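Local coordinates for putative metal binding protein RUMGNA_00854 (Ruminococcus gnavus, PDB 3U7Z) that is of unknown precise function but binds calcium ions, and may be a transport-related protein of the DUF4430 family, at residues V13-Q18 / T55-T60. Sequence-based numbering, arbitrary orientation.
Sequences VIHGDQ and TVDEET. With CA (calcium ion), chain F; EDO (1,2-ethanediol), chain K.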
loop_
_atom_site.group_PDB
_atom_site.type_symbol
_atom_site.label_atom_id
_atom_site.label_comp_id
_atom_site.label_asym_id
_atom_site.label_seq_id
_atom_site.Cartn_x
_atom_site.Cartn_y
_atom_site.Cartn_z
ATOM N N VAL A 13 -2.266 -1.888 -7.221
ATOM C CA VAL A 13 -3.482 -1.751 -6.475
ATOM C C VAL A 13 -4.512 -2.698 -7.030
ATOM O O VAL A 13 -4.841 -2.607 -8.195
ATOM C CB VAL A 13 -3.983 -0.321 -6.466
ATOM C CG1 VAL A 13 -5.257 -0.187 -5.685
ATOM C CG2 VAL A 13 -2.880 0.625 -5.966
ATOM N N ILE A 14 -5.005 -3.585 -6.190
ATOM C CA ILE A 14 -6.062 -4.538 -6.573
ATOM C C ILE A 14 -7.355 -4.082 -5.892
ATOM O O ILE A 14 -7.555 -4.191 -4.681
ATOM C CB ILE A 14 -5.711 -5.998 -6.283
ATOM C CG1 ILE A 14 -4.408 -6.408 -6.984
ATOM C CG2 ILE A 14 -6.782 -6.928 -6.812
ATOM C CD1 ILE A 14 -3.167 -6.198 -6.173
ATOM N N HIS A 15 -8.182 -3.492 -6.717
ATOM C CA HIS A 15 -9.395 -2.864 -6.315
ATOM C C HIS A 15 -10.491 -3.902 -5.970
ATOM O O HIS A 15 -10.389 -5.100 -6.289
ATOM C CB HIS A 15 -9.872 -1.863 -7.398
ATOM C CG HIS A 15 -9.090 -0.582 -7.422
ATOM N ND1 HIS A 15 -9.241 0.375 -6.442
ATOM C CD2 HIS A 15 -8.094 -0.143 -8.234
ATOM C CE1 HIS A 15 -8.438 1.401 -6.706
ATOM N NE2 HIS A 15 -7.712 1.105 -7.783
ATOM N N GLY A 16 -11.574 -3.364 -5.415
ATOM C CA GLY A 16 -12.739 -4.152 -5.024
ATOM C C GLY A 16 -13.371 -4.910 -6.168
ATOM O O GLY A 16 -13.866 -5.995 -5.921
ATOM N N ASP A 17 -13.331 -4.357 -7.391
ATOM C CA ASP A 17 -13.908 -4.998 -8.585
ATOM C C ASP A 17 -12.872 -5.784 -9.414
ATOM O O ASP A 17 -13.156 -6.107 -10.588
ATOM C CB ASP A 17 -14.595 -3.975 -9.477
ATOM C CG ASP A 17 -13.625 -2.983 -10.112
ATOM O OD1 ASP A 17 -12.416 -3.014 -9.799
ATOM O OD2 ASP A 17 -14.045 -2.144 -10.937
ATOM N N GLN A 18 -11.719 -6.095 -8.812
ATOM C CA GLN A 18 -10.543 -6.783 -9.451
ATOM C C GLN A 18 -9.719 -6.004 -10.442
ATOM O O GLN A 18 -8.759 -6.579 -10.999
ATOM C CB GLN A 18 -10.904 -8.057 -10.232
ATOM C CG GLN A 18 -11.510 -9.106 -9.476
ATOM C CD GLN A 18 -11.884 -10.411 -10.313
ATOM O OE1 GLN A 18 -11.795 -10.559 -11.605
ATOM N NE2 GLN A 18 -12.337 -11.373 -9.537
ATOM N N THR A 55 -7.914 4.573 2.134
ATOM C CA THR A 55 -8.191 4.841 0.733
ATOM C C THR A 55 -6.941 4.602 -0.063
ATOM O O THR A 55 -5.861 5.061 0.321
ATOM C CB THR A 55 -8.658 6.291 0.507
ATOM O OG1 THR A 55 -9.802 6.536 1.302
ATOM C CG2 THR A 55 -8.972 6.623 -0.966
ATOM N N VAL A 56 -7.085 3.861 -1.175
ATOM C CA VAL A 56 -5.991 3.656 -2.098
ATOM C C VAL A 56 -6.501 3.886 -3.517
ATOM O O VAL A 56 -7.511 3.323 -3.908
ATOM C CB VAL A 56 -5.422 2.200 -2.014
ATOM C CG1 VAL A 56 -4.242 2.050 -2.926
ATOM C CG2 VAL A 56 -5.005 1.892 -0.568
ATOM N N ASP A 57 -5.832 4.767 -4.257
ATOM C CA ASP A 57 -6.156 4.990 -5.656
ATOM C C ASP A 57 -7.635 5.271 -5.794
ATOM O O ASP A 57 -8.283 4.673 -6.622
ATOM C CB ASP A 57 -5.676 3.832 -6.542
ATOM C CG ASP A 57 -5.832 4.071 -8.015
ATOM O OD1 ASP A 57 -5.668 5.226 -8.497
ATOM O OD2 ASP A 57 -6.088 3.054 -8.734
ATOM N N GLU A 58 -8.149 6.186 -4.971
ATOM C CA GLU A 58 -9.535 6.648 -5.002
ATOM C C GLU A 58 -10.589 5.627 -4.683
ATOM O O GLU A 58 -11.741 5.835 -4.995
ATOM C CB GLU A 58 -9.840 7.352 -6.322
ATOM C CG GLU A 58 -8.901 8.486 -6.605
ATOM C CD GLU A 58 -9.266 9.211 -7.875
ATOM O OE1 GLU A 58 -9.690 8.557 -8.869
ATOM O OE2 GLU A 58 -9.085 10.447 -7.904
ATOM N N GLU A 59 -10.214 4.578 -3.974
ATOM C CA GLU A 59 -11.166 3.634 -3.450
ATOM C C GLU A 59 -11.022 3.490 -1.941
ATOM O O GLU A 59 -9.958 3.171 -1.406
ATOM C CB GLU A 59 -11.016 2.230 -4.100
ATOM C CG GLU A 59 -12.054 1.266 -3.561
ATOM C CD GLU A 59 -12.133 -0.069 -4.251
ATOM O OE1 GLU A 59 -11.120 -0.506 -4.759
ATOM O OE2 GLU A 59 -13.210 -0.730 -4.264
ATOM N N THR A 60 -12.120 3.758 -1.256
ATOM C CA THR A 60 -12.170 3.785 0.185
ATOM C C THR A 60 -12.786 2.480 0.666
ATOM O O THR A 60 -13.878 2.080 0.210
ATOM C CB THR A 60 -13.020 4.992 0.693
ATOM O OG1 THR A 60 -12.372 6.205 0.273
ATOM C CG2 THR A 60 -13.125 4.999 2.240
HETATM CA CA CA F . -5.664 7.086 -9.593
HETATM C C1 EDO K . -5.672 9.726 -1.759
HETATM O O1 EDO K . -6.805 10.610 -1.816
HETATM C C2 EDO K . -6.013 8.322 -2.251
HETATM O O2 EDO K . -6.625 8.095 -3.539
HETATM O O HOH W 1 -13.943 -1.408 -6.730
HETATM O O HOH W 2 -8.243 6.560 -9.370
HETATM O O HOH W 3 -3.471 7.976 -8.853
#
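His15 turns its CG anti to its own carbonyl carbon (chi1 -76°), while Asp57 and Glu59 each hold CG anti to the backbone N. These torsions point the three side chains at one another, and the His15 imidazole stands between the two carboxylates. It gives a hydrogen bond from each ring nitrogen. ND1 of His15 donates to OE1 of Glu59 at 2.7 Å, and NE2 of His15 donates to OD2 of Asp57, also at 2.7 Å. Both acceptors lie close to the ring plane. Each is met on its anti side, about 30° out of its carboxylate plane. With both nitrogens donating, the ring is probably the doubly protonated imidazolium, and the two carboxylates would favour that charge. Glu59 OE1 takes a second bond, from Gly16 N at 3.0 Å, through its syn lone pair. This ties the carboxylate to the turn 15-18. The carboxylate of Asp57 bridges the histidine and the metal: OD2 accepts from His15, and OD1 binds a calcium ion at 2.2 Å. His15 is thus a second-shell residue and probably helps to orient this calcium ligand. An alanine at His15 would probably leave both carboxylates without this shared donor and Asp57 freer to turn at the calcium. Val13 CG1 lies over one face of the His15 ring, 3.5 Å above its plane and offset toward the rim. Val13 CG2 also packs on Val56 CG1 at 3.6 Å. The contact joins the end of strand 7-14, in the mixed sheet, to the beta hairpin of strands 52-56 and 59-60, closed by a type I' turn from Val56 to Glu59. Trp69 of strand 67-73 touches Val13, His15 and Val56.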